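Local coordinates for metallo-beta-lactamase (Pseudomonas stutzeri, PDB 4ZEJ), which probably hydrolyses the ring of beta-lactam antibiotics to a substituted beta-amino acid, as a class B metallo-beta-lactamase with two zinc ions at its active site, at residues A[100-105]-A[111-116]; A[72-75]-A[81-84]; A[119-124]-A[186-191]; A[45-50]-A[152-157]. All coordinates share one frame; numbering follows the deposited sequence.

Interaction 1 of 4, residues A[100-105]-A[111-116]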
loop_
_atom_site.group_PDB
_atom_site.type_symbol
_atom_site.label_atom_id
_atom_site.label_comp_id
_atom_site.label_asym_id
_atom_site.label_seq_id
_atom_site.Cartn_x
_atom_site.Cartn_y
_atom_site.Cartn_z
ATOM N N SER A 100 -13.943 4.661 3.369
ATOM C CA SER A 100 -14.314 4.131 2.055
ATOM C C SER A 100 -13.817 2.693 1.875
ATOM O O SER A 100 -14.565 1.837 1.427
ATOM C CB SER A 100 -13.780 5.018 0.931
ATOM O OG SER A 100 -14.208 4.542 -0.337
ATOM N N THR A 101 -12.561 2.439 2.239
ATOM C CA THR A 101 -12.002 1.094 2.180
ATOM C C THR A 101 -12.756 0.085 3.056
ATOM O O THR A 101 -13.085 -1.001 2.586
ATOM C CB THR A 101 -10.511 1.106 2.545
ATOM O OG1 THR A 101 -9.820 1.887 1.565
ATOM C CG2 THR A 101 -9.932 -0.301 2.595
ATOM N N ASN A 102 -13.021 0.448 4.309
ATOM C CA ASN A 102 -13.806 -0.419 5.207
ATOM C C ASN A 102 -15.229 -0.688 4.697
ATOM O O ASN A 102 -15.722 -1.814 4.829
ATOM C CB ASN A 102 -13.840 0.126 6.649
ATOM C CG ASN A 102 -12.927 -0.638 7.604
ATOM O OD1 ASN A 102 -12.116 -1.480 7.206
ATOM N ND2 ASN A 102 -13.067 -0.346 8.890
ATOM N N HIS A 103 -15.873 0.328 4.112
ATOM C CA HIS A 103 -17.192 0.148 3.473
ATOM C C HIS A 103 -17.136 -0.874 2.341
ATOM O O HIS A 103 -17.990 -1.758 2.239
ATOM C CB HIS A 103 -17.729 1.482 2.932
ATOM C CG HIS A 103 -19.053 1.367 2.243
ATOM N ND1 HIS A 103 -20.235 1.185 2.930
ATOM C CD2 HIS A 103 -19.387 1.414 0.929
ATOM C CE1 HIS A 103 -21.238 1.119 2.073
ATOM N NE2 HIS A 103 -20.751 1.253 0.851
ATOM N N LEU A 104 -16.115 -0.756 1.497
ATOM C CA LEU A 104 -15.930 -1.688 0.386
ATOM C C LEU A 104 -15.587 -3.102 0.845
ATOM O O LEU A 104 -16.043 -4.061 0.227
ATOM C CB LEU A 104 -14.879 -1.160 -0.605
ATOM C CG LEU A 104 -15.381 0.012 -1.458
ATOM C CD1 LEU A 104 -14.222 0.785 -2.076
ATOM C CD2 LEU A 104 -16.344 -0.457 -2.539
ATOM N N LEU A 105 -14.809 -3.237 1.923
ATOM C CA LEU A 105 -14.542 -4.562 2.489
ATOM C C LEU A 105 -15.859 -5.222 2.940
ATOM O O LEU A 105 -16.152 -6.362 2.557
ATOM C CB LEU A 105 -13.544 -4.493 3.643
ATOM C CG LEU A 105 -12.101 -4.192 3.207
ATOM C CD1 LEU A 105 -11.268 -3.801 4.420
ATOM C CD2 LEU A 105 -11.481 -5.371 2.463
ATOM N N GLU A 111 -13.428 -9.198 5.982
ATOM C CA GLU A 111 -13.136 -8.723 7.321
ATOM C C GLU A 111 -12.648 -7.268 7.255
ATOM O O GLU A 111 -11.704 -6.990 6.534
ATOM C CB GLU A 111 -12.051 -9.614 7.918
ATOM C CG GLU A 111 -12.057 -9.666 9.409
ATOM C CD GLU A 111 -13.329 -10.289 9.948
ATOM O OE1 GLU A 111 -14.105 -9.547 10.571
ATOM O OE2 GLU A 111 -13.567 -11.498 9.719
ATOM N N PRO A 112 -13.316 -6.334 7.963
ATOM C CA PRO A 112 -12.877 -4.938 7.916
ATOM C C PRO A 112 -11.741 -4.687 8.893
ATOM O O PRO A 112 -11.511 -5.487 9.806
ATOM C CB PRO A 112 -14.130 -4.163 8.337
ATOM C CG PRO A 112 -14.846 -5.095 9.243
ATOM C CD PRO A 112 -14.564 -6.485 8.739
ATOM N N ALA A 113 -11.037 -3.576 8.702
ATOM C CA ALA A 113 -10.035 -3.138 9.670
ATOM C C ALA A 113 -10.745 -2.764 10.980
ATOM O O ALA A 113 -11.909 -2.378 10.966
ATOM C CB ALA A 113 -9.235 -1.960 9.128
ATOM N N LYS A 114 -10.057 -2.929 12.103
ATOM C CA LYS A 114 -10.661 -2.650 13.416
ATOM C C LYS A 114 -10.928 -1.158 13.608
ATOM O O LYS A 114 -11.909 -0.781 14.251
ATOM C CB LYS A 114 -9.796 -3.189 14.558
ATOM C CG LYS A 114 -10.330 -2.848 15.946
ATOM C CD LYS A 114 -9.549 -3.503 17.069
ATOM C CE LYS A 114 -10.088 -3.062 18.419
ATOM N NZ LYS A 114 -9.022 -3.064 19.454
ATOM N N TYR A 115 -10.038 -0.325 13.083
ATOM C CA TYR A 115 -10.147 1.125 13.201
ATOM C C TYR A 115 -10.301 1.789 11.838
ATOM O O TYR A 115 -9.715 1.341 10.835
ATOM C CB TYR A 115 -8.910 1.680 13.888
ATOM C CG TYR A 115 -8.697 1.141 15.278
ATOM C CD1 TYR A 115 -9.514 1.543 16.328
ATOM C CD2 TYR A 115 -7.678 0.230 15.549
ATOM C CE1 TYR A 115 -9.326 1.055 17.607
ATOM C CE2 TYR A 115 -7.480 -0.266 16.830
ATOM C CZ TYR A 115 -8.309 0.153 17.856
ATOM O OH TYR A 115 -8.133 -0.322 19.135
ATOM N N THR A 116 -11.066 2.878 11.822
ATOM C CA THR A 116 -11.373 3.615 10.601
ATOM C C THR A 116 -10.687 4.982 10.623
ATOM O O THR A 116 -10.759 5.702 11.624
ATOM C CB THR A 116 -12.899 3.763 10.422
ATOM O OG1 THR A 116 -13.479 2.464 10.256
ATOM C CG2 THR A 116 -13.237 4.590 9.199
#
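Asn102 turns its carboxamide from helix 99-107 onto the chain around Pro112, Ala113 and Thr116, tying together the helix and second strand of the beta-alpha-beta unit formed by strand 95-98, helix 99-107 and strand 115-117. The amide engages both backbone groups of Ala113. Ala113 N donates to Asn102 OD1 at 2.8 Å, tilted modestly from the carbonyl plane, while Asn102 ND2 returns a straighter bond to Ala113 O (3.1 Å, N-H...O 158°). Two bonds at opposite ends of one flat group fix its rotation about the CB-CG bond. The first torsion of Asn102, chi1 -104°, departs from the usual staggered values, and at this setting the amide meets Ala113 with both ends. ND2 also reaches Thr116 OG1 at 3.2 Å, a weak and bent bond that carries the contact into strand 115-117.

Two carbons also pack beside the carbonyl oxygen of the amide. The Pro112 side chain crosses that of Asn102 at about a right angle, bringing CB to 3.5 Å from OD1, and the methyl of Ala113 packs beside the same oxygen. Both Asn102 and Ala113 also lean on Ala97 of strand 95-98, placing the amide against the remaining member of the unit. Pro112 O is held by Asn89 ND2, a further tie on the incoming loop. One turn along the helix, Leu105 supplies the apolar flank: its CD1 methyl lies 4.0 Å from Pro112 CA and 3.9 Å from Glu111 O.

Interaction 2 of 4, residues A[72-75]-A[81-84]; sequences SVST and RTAG
Ser74 and Thr75, at the C-terminal end of strand 68-73, meet Arg81 and Thr82 on the short helix 79-82. The intervening chain carries the His-x-His-x-Asp zinc motif of this superfamily: His76, His78 and Asp80.

Ser74 comes first and points into the contact. Its OG lies beside the backbone N, opposite the carbonyl carbon (chi1 -64°), and donates to Arg81 O at 2.8 Å. The hydroxyl approaches from above the carbonyl plane, 44° out of it. Thr82 CG2 packs against the same serine, 3.6 Å from Ser74 CB, while Thr82 OG1 is taken by Trp77 O. Arg81 O also has a weak hydrogen bond with Thr48 OG1.

Thr75 follows and meets the arginine side chain. Its OG1 sits 3.4 Å from Arg81 CD and close to the plane of the guanidinium, at the edge of the group. Bends at chi2 (-69°) and chi3 (102°) curl the Arg81 chain back past this hydroxyl. Asp47 OD2 joins the two polar ends, hydrogen-bonded to Thr75 OG1 and salt-bridged to Arg81 NH1.

Both ends of the metal-binding turn are thus tied together. The nearest atoms of the Arg81 side chain lie about 4 Å from a bound zinc ion, and the buried Asp47 carboxylate probably offsets part of the positive charge gathered there.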
loop_
_atom_site.group_PDB
_atom_site.type_symbol
_atom_site.label_atom_id
_atom_site.label_comp_id
_atom_site.label_asym_id
_atom_site.label_seq_id
_atom_site.Cartn_x
_atom_site.Cartn_y
_atom_site.Cartn_z
ATOM N N SER A 72 -1.198 -2.061 11.394
ATOM C CA SER A 72 -1.117 -2.023 9.935
ATOM C C SER A 72 -2.114 -1.022 9.372
ATOM O O SER A 72 -3.149 -0.768 9.986
ATOM C CB SER A 72 -1.419 -3.395 9.337
ATOM O OG SER A 72 -2.796 -3.735 9.490
ATOM N N VAL A 73 -1.806 -0.476 8.198
ATOM C CA VAL A 73 -2.786 0.288 7.413
ATOM C C VAL A 73 -2.833 -0.295 6.011
ATOM O O VAL A 73 -1.790 -0.705 5.490
ATOM C CB VAL A 73 -2.477 1.802 7.369
ATOM C CG1 VAL A 73 -1.169 2.112 6.627
ATOM C CG2 VAL A 73 -3.627 2.566 6.732
ATOM N N SER A 74 -4.034 -0.360 5.425
ATOM C CA SER A 74 -4.219 -0.835 4.051
ATOM C C SER A 74 -4.618 0.340 3.152
ATOM O O SER A 74 -5.395 1.208 3.564
ATOM C CB SER A 74 -5.253 -1.953 3.974
ATOM O OG SER A 74 -4.809 -3.099 4.682
ATOM N N THR A 75 -4.072 0.368 1.938
ATOM C CA THR A 75 -4.168 1.540 1.047
ATOM C C THR A 75 -5.279 1.455 -0.006
ATOM O O THR A 75 -5.582 2.449 -0.649
ATOM C CB THR A 75 -2.821 1.853 0.381
ATOM O OG1 THR A 75 -2.380 0.725 -0.382
ATOM C CG2 THR A 75 -1.763 2.201 1.445
ATOM N N ARG A 81 -3.746 -5.887 -0.673
ATOM C CA ARG A 81 -3.510 -4.906 0.399
ATOM C C ARG A 81 -4.035 -5.319 1.789
ATOM O O ARG A 81 -3.583 -4.785 2.806
ATOM C CB ARG A 81 -4.221 -3.596 0.049
ATOM C CG ARG A 81 -4.025 -3.015 -1.337
ATOM C CD ARG A 81 -2.615 -2.502 -1.557
ATOM N NE ARG A 81 -1.823 -3.427 -2.336
ATOM C CZ ARG A 81 -0.495 -3.436 -2.427
ATOM N NH1 ARG A 81 0.283 -2.578 -1.749
ATOM N NH2 ARG A 81 0.066 -4.339 -3.209
ATOM N N THR A 82 -5.042 -6.186 1.808
ATOM C CA THR A 82 -5.871 -6.468 2.978
ATOM C C THR A 82 -5.959 -7.949 3.372
ATOM O O THR A 82 -6.580 -8.254 4.383
ATOM C CB THR A 82 -7.322 -5.991 2.737
ATOM O OG1 THR A 82 -7.859 -6.667 1.591
ATOM C CG2 THR A 82 -7.383 -4.492 2.563
ATOM N N ALA A 83 -5.333 -8.859 2.621
ATOM C CA ALA A 83 -5.454 -10.311 2.887
ATOM C C ALA A 83 -5.193 -10.694 4.350
ATOM O O ALA A 83 -5.851 -11.583 4.889
ATOM C CB ALA A 83 -4.525 -11.117 1.974
ATOM N N GLY A 84 -4.226 -10.040 4.976
ATOM C CA GLY A 84 -3.839 -10.346 6.357
ATOM C C GLY A 84 -4.591 -9.641 7.470
ATOM O O GLY A 84 -4.267 -9.845 8.647
#

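Interaction 3 of 4, residues A[119-124]-A[186-191]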
loop_
_atom_site.group_PDB
_atom_site.type_symbol
_atom_site.label_atom_id
_atom_site.label_comp_id
_atom_site.label_asym_id
_atom_site.label_seq_id
_atom_site.Cartn_x
_atom_site.Cartn_y
_atom_site.Cartn_z
ATOM N N GLY A 119 -11.941 11.279 6.880
ATOM C CA GLY A 119 -11.546 12.481 6.141
ATOM C C GLY A 119 -10.564 12.166 5.030
ATOM O O GLY A 119 -10.121 11.020 4.891
ATOM N N ASN A 120 -10.218 13.187 4.244
ATOM C CA ASN A 120 -9.255 13.030 3.139
ATOM C C ASN A 120 -7.804 12.871 3.585
ATOM O O ASN A 120 -6.974 12.396 2.810
ATOM C CB ASN A 120 -9.345 14.198 2.146
ATOM C CG ASN A 120 -10.650 14.211 1.375
ATOM O OD1 ASN A 120 -11.219 13.163 1.074
ATOM N ND2 ASN A 120 -11.140 15.409 1.055
ATOM N N GLU A 121 -7.498 13.287 4.812
ATOM C CA GLU A 121 -6.147 13.214 5.357
ATOM C C GLU A 121 -6.180 12.697 6.783
ATOM O O GLU A 121 -7.038 13.093 7.571
ATOM C CB GLU A 121 -5.496 14.587 5.368
ATOM C CG GLU A 121 -5.396 15.233 4.004
ATOM C CD GLU A 121 -4.852 16.645 4.052
ATOM O OE1 GLU A 121 -4.455 17.119 5.143
ATOM O OE2 GLU A 121 -4.840 17.296 2.987
ATOM N N SER A 122 -5.220 11.843 7.106
ATOM C CA SER A 122 -5.091 11.272 8.432
ATOM C C SER A 122 -3.620 11.138 8.781
ATOM O O SER A 122 -2.752 11.094 7.895
ATOM C CB SER A 122 -5.759 9.899 8.497
ATOM O OG SER A 122 -7.164 10.013 8.417
ATOM N N THR A 123 -3.366 11.066 10.081
ATOM C CA THR A 123 -2.039 10.954 10.639
ATOM C C THR A 123 -1.992 9.729 11.561
ATOM O O THR A 123 -2.883 9.540 12.396
ATOM C CB THR A 123 -1.715 12.250 11.408
ATOM O OG1 THR A 123 -1.478 13.294 10.460
ATOM C CG2 THR A 123 -0.496 12.106 12.277
ATOM N N LEU A 124 -0.951 8.915 11.413
ATOM C CA LEU A 124 -0.723 7.746 12.266
ATOM C C LEU A 124 0.615 7.871 12.969
ATOM O O LEU A 124 1.532 8.520 12.464
ATOM C CB LEU A 124 -0.727 6.464 11.426
ATOM C CG LEU A 124 -2.079 5.921 10.976
ATOM C CD1 LEU A 124 -1.876 4.914 9.855
ATOM C CD2 LEU A 124 -2.811 5.292 12.152
ATOM N N LEU A 186 1.477 14.680 -7.310
ATOM C CA LEU A 186 2.710 15.341 -7.787
ATOM C C LEU A 186 2.884 16.721 -7.150
ATOM O O LEU A 186 3.960 17.046 -6.672
ATOM C CB LEU A 186 2.737 15.460 -9.311
ATOM C CG LEU A 186 3.082 14.175 -10.074
ATOM C CD1 LEU A 186 2.540 14.231 -11.503
ATOM C CD2 LEU A 186 4.593 13.961 -10.076
ATOM N N SER A 187 1.819 17.515 -7.145
ATOM C CA SER A 187 1.856 18.860 -6.570
ATOM C C SER A 187 2.090 18.863 -5.049
ATOM O O SER A 187 2.773 19.755 -4.524
ATOM C CB SER A 187 0.562 19.603 -6.900
ATOM O OG SER A 187 0.435 19.776 -8.299
ATOM N N ARG A 188 1.504 17.898 -4.345
ATOM C CA ARG A 188 1.609 17.819 -2.884
ATOM C C ARG A 188 2.965 17.284 -2.387
ATOM O O ARG A 188 3.474 17.752 -1.354
ATOM C CB ARG A 188 0.474 16.965 -2.317
ATOM C CG ARG A 188 0.373 16.958 -0.795
ATOM C CD ARG A 188 -0.816 16.132 -0.347
ATOM N NE ARG A 188 -0.900 16.001 1.109
ATOM C CZ ARG A 188 -1.459 16.881 1.938
ATOM N NH1 ARG A 188 -2.005 18.008 1.489
ATOM N NH2 ARG A 188 -1.480 16.628 3.246
ATOM N N TYR A 189 3.542 16.331 -3.121
ATOM C CA TYR A 189 4.735 15.599 -2.676
ATOM C C TYR A 189 5.979 15.881 -3.521
ATOM O O TYR A 189 6.706 14.966 -3.900
ATOM C CB TYR A 189 4.423 14.101 -2.624
ATOM C CG TYR A 189 3.324 13.801 -1.648
ATOM C CD1 TYR A 189 2.087 13.323 -2.079
ATOM C CD2 TYR A 189 3.502 14.041 -0.284
ATOM C CE1 TYR A 189 1.074 13.068 -1.179
ATOM C CE2 TYR A 189 2.487 13.791 0.621
ATOM C CZ TYR A 189 1.280 13.293 0.164
ATOM O OH TYR A 189 0.276 13.054 1.070
ATOM N N SER A 190 6.227 17.161 -3.785
ATOM C CA SER A 190 7.456 17.603 -4.475
ATOM C C SER A 190 8.758 17.185 -3.760
ATOM O O SER A 190 9.784 17.005 -4.418
ATOM C CB SER A 190 7.449 19.125 -4.670
ATOM O OG SER A 190 7.518 19.797 -3.423
ATOM N N GLU A 191 8.712 17.039 -2.433
ATOM C CA GLU A 191 9.858 16.551 -1.639
ATOM C C GLU A 191 10.192 15.060 -1.808
ATOM O O GLU A 191 11.230 14.614 -1.319
ATOM C CB GLU A 191 9.609 16.772 -0.133
ATOM C CG GLU A 191 9.696 18.200 0.375
ATOM C CD GLU A 191 9.556 18.294 1.896
ATOM O OE1 GLU A 191 9.274 17.266 2.548
ATOM O OE2 GLU A 191 9.714 19.395 2.457
#
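The guanidinium of Arg188 and the carboxylate of Glu121 meet obliquely, their planes 51° apart. Glu121 OE2 is almost equally far from the two terminal nitrogens, 3.3 Å from Arg188 NH1 and 3.4 Å from Arg188 NH2. It stands well out of the guanidinium plane, so the salt bridge is an attraction of charges without a directed hydrogen bond. The second oxygen, OE1, is farther off, 3.6 Å from NH2.

At the guanidinium edge, in its plane, is the CZ end of the neighbouring Tyr189. The arginine chain runs along that tyrosine, with Arg188 CG centred over one face of the ring, 3.8 Å above it. With CG anti to the backbone N (chi1 -172°) and the chain extended through to NE, Arg188 spans a wide gap: Glu121 CA and Arg188 CA are 12.2 Å apart. Glu121, also extended beyond CG, reaches out from the opposite direction. Both residues are exposed, so solvent would be expected to weaken the attraction.

Glu121 starts strand 121-124, an outermost strand of the five-stranded sheet, and Arg188 ends helix 175-188. Both side chains touch Phe132 on the adjacent strand 129-132, while Tyr189, the first residue to leave the helix, turns its ring toward Val144 and Trp146 on strand 144-147; the ion pair therefore links the helix end to the sheet edge across its neighbouring strands.

Interaction 4 of 4, residues A[45-50]-A[152-157]; sequences IVDTPW and ILFGGC. With ZN (zinc ion), chain C.
Val46 and Asp47 both close on the ring of Phe154, one over a face and the other at the edge. Val46 CG1 makes a CH-pi contact, 4.0 Å from the ring centroid and 26° off its normal, displaced toward the CD2 side. Asp47 OD2 lies near the ring plane, 3.1 Å from Phe154 CE2, with the carboxylate turned 62° against the ring. This places a carboxylate oxygen beside the weakly positive hydrogen-bearing rim. Phe154 CG stands anti to its backbone N (chi1 -177°), which carries the ring across to both residues.

In the next shell, the acid itself is held by Thr75 and Arg81, which flank the zinc-binding turn. Leu35 of strand 30-39 packs against both Val46 and Phe154.

Three residues past Phe154, Cys157 SG binds a zinc ion at 2.2 Å, a site shared with Asp80 and His199. Gly156, whose positive phi suits glycine, leads the chain there.

Strand 42-46 belongs to the seven-stranded sheet and strand 152-156 to the five-stranded one; the contact bridges the two sheets at the heart of the alpha-beta/beta-alpha sandwich, beneath the metal site.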
loop_
_atom_site.group_PDB
_atom_site.type_symbol
_atom_site.label_atom_id
_atom_site.label_comp_id
_atom_site.label_asym_id
_atom_site.label_seq_id
_atom_site.Cartn_x
_atom_site.Cartn_y
_atom_site.Cartn_z
ATOM N N ILE A 45 3.067 -1.539 9.810
ATOM C CA ILE A 45 2.964 -2.214 8.523
ATOM C C ILE A 45 2.128 -1.364 7.560
ATOM O O ILE A 45 1.036 -0.948 7.912
ATOM C CB ILE A 45 2.335 -3.631 8.697
ATOM C CG1 ILE A 45 3.286 -4.545 9.491
ATOM C CG2 ILE A 45 2.018 -4.259 7.347
ATOM C CD1 ILE A 45 2.634 -5.779 10.072
ATOM N N VAL A 46 2.640 -1.115 6.351
ATOM C CA VAL A 46 1.884 -0.450 5.288
ATOM C C VAL A 46 1.547 -1.530 4.255
ATOM O O VAL A 46 2.431 -2.002 3.524
ATOM C CB VAL A 46 2.655 0.733 4.635
ATOM C CG1 VAL A 46 1.799 1.409 3.571
ATOM C CG2 VAL A 46 3.086 1.751 5.695
ATOM N N ASP A 47 0.269 -1.908 4.238
ATOM C CA ASP A 47 -0.297 -3.016 3.462
ATOM C C ASP A 47 0.171 -4.405 3.901
ATOM O O ASP A 47 1.339 -4.631 4.171
ATOM C CB ASP A 47 -0.104 -2.806 1.963
ATOM C CG ASP A 47 -0.966 -1.683 1.423
ATOM O OD1 ASP A 47 -2.103 -1.503 1.913
ATOM O OD2 ASP A 47 -0.537 -1.017 0.464
ATOM N N THR A 48 -0.773 -5.337 3.981
ATOM C CA THR A 48 -0.455 -6.675 4.407
ATOM C C THR A 48 0.131 -7.461 3.243
ATOM O O THR A 48 -0.092 -7.111 2.072
ATOM C CB THR A 48 -1.667 -7.446 4.965
ATOM O OG1 THR A 48 -2.550 -7.846 3.909
ATOM C CG2 THR A 48 -2.422 -6.625 5.995
ATOM N N PRO A 49 0.871 -8.535 3.557
ATOM C CA PRO A 49 1.157 -9.528 2.530
ATOM C C PRO A 49 -0.120 -10.145 1.989
ATOM O O PRO A 49 -1.203 -9.956 2.548
ATOM C CB PRO A 49 2.002 -10.559 3.268
ATOM C CG PRO A 49 2.653 -9.781 4.358
ATOM C CD PRO A 49 1.583 -8.837 4.806
ATOM N N TRP A 50 0.021 -10.898 0.912
ATOM C CA TRP A 50 -1.110 -11.398 0.146
ATOM C C TRP A 50 -1.622 -12.749 0.643
ATOM O O TRP A 50 -2.402 -13.382 -0.050
ATOM C CB TRP A 50 -0.696 -11.475 -1.329
ATOM C CG TRP A 50 -1.787 -11.316 -2.353
ATOM C CD1 TRP A 50 -3.137 -11.569 -2.214
ATOM C CD2 TRP A 50 -1.598 -10.912 -3.702
ATOM N NE1 TRP A 50 -3.788 -11.318 -3.401
ATOM C CE2 TRP A 50 -2.868 -10.921 -4.331
ATOM C CE3 TRP A 50 -0.470 -10.542 -4.453
ATOM C CZ2 TRP A 50 -3.037 -10.580 -5.664
ATOM C CZ3 TRP A 50 -0.642 -10.207 -5.777
ATOM C CH2 TRP A 50 -1.918 -10.217 -6.371
ATOM N N ILE A 152 9.748 9.355 1.615
ATOM C CA ILE A 152 9.226 8.262 0.806
ATOM C C ILE A 152 7.727 8.463 0.662
ATOM O O ILE A 152 7.023 8.690 1.651
ATOM C CB ILE A 152 9.509 6.888 1.441
ATOM C CG1 ILE A 152 11.015 6.591 1.402
ATOM C CG2 ILE A 152 8.680 5.775 0.766
ATOM C CD1 ILE A 152 11.422 5.395 2.241
ATOM N N LEU A 153 7.247 8.361 -0.573
ATOM C CA LEU A 153 5.834 8.231 -0.844
ATOM C C LEU A 153 5.550 6.791 -1.237
ATOM O O LEU A 153 6.066 6.296 -2.235
ATOM C CB LEU A 153 5.414 9.175 -1.973
ATOM C CG LEU A 153 3.928 9.204 -2.286
ATOM C CD1 LEU A 153 3.144 9.810 -1.133
ATOM C CD2 LEU A 153 3.702 9.965 -3.592
ATOM N N PHE A 154 4.757 6.115 -0.424
ATOM C CA PHE A 154 4.236 4.806 -0.774
ATOM C C PHE A 154 2.949 5.015 -1.568
ATOM O O PHE A 154 1.925 5.417 -1.025
ATOM C CB PHE A 154 3.982 3.964 0.468
ATOM C CG PHE A 154 3.515 2.582 0.143
ATOM C CD1 PHE A 154 4.430 1.583 -0.176
ATOM C CD2 PHE A 154 2.153 2.298 0.099
ATOM C CE1 PHE A 154 3.995 0.308 -0.504
ATOM C CE2 PHE A 154 1.717 1.035 -0.231
ATOM C CZ PHE A 154 2.630 0.041 -0.543
ATOM N N GLY A 155 3.014 4.741 -2.866
ATOM C CA GLY A 155 1.889 4.994 -3.766
ATOM C C GLY A 155 0.827 3.915 -3.770
ATOM O O GLY A 155 -0.310 4.175 -4.164
ATOM N N GLY A 156 1.184 2.695 -3.373
ATOM C CA GLY A 156 0.308 1.556 -3.543
ATOM C C GLY A 156 -0.043 1.380 -5.010
ATOM O O GLY A 156 0.713 1.791 -5.903
ATOM N N CYS A 157 -1.204 0.797 -5.273
ATOM C CA CYS A 157 -1.568 0.432 -6.633
ATOM C C CYS A 157 -2.077 1.638 -7.443
ATOM O O CYS A 157 -2.290 1.545 -8.652
ATOM C CB CYS A 157 -2.537 -0.739 -6.581
ATOM S SG CYS A 157 -1.821 -2.029 -5.519
HETATM ZN ZN ZN C . -2.356 -4.025 -6.248
#

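Overall arrangement
Interaction 4 joins the two sheets of the sandwich near the centre of the chain, and interactions 1 and 2 are nested within its loop. Interaction 2, its centre 8 Å from that of interaction 4, adjoins it through neighbouring strands 42-46 and 68-73, with Asp47 of interaction 4 bonded to Thr75 of interaction 2. Interaction 1 follows on the same seven-stranded sheet, about 10 Å from interaction 2, centre to centre, and touching it where Leu105 packs on Thr82. Interaction 3 lies at the surface, about 15 Å from interaction 4, centre to centre; their segments alternate in sequence, and Tyr189 packs on Leu153. Interactions 2 and 4 flank the zinc site: the turn closed by interaction 2 carries His76, His78 and Asp80, and interaction 4 ends in Cys157.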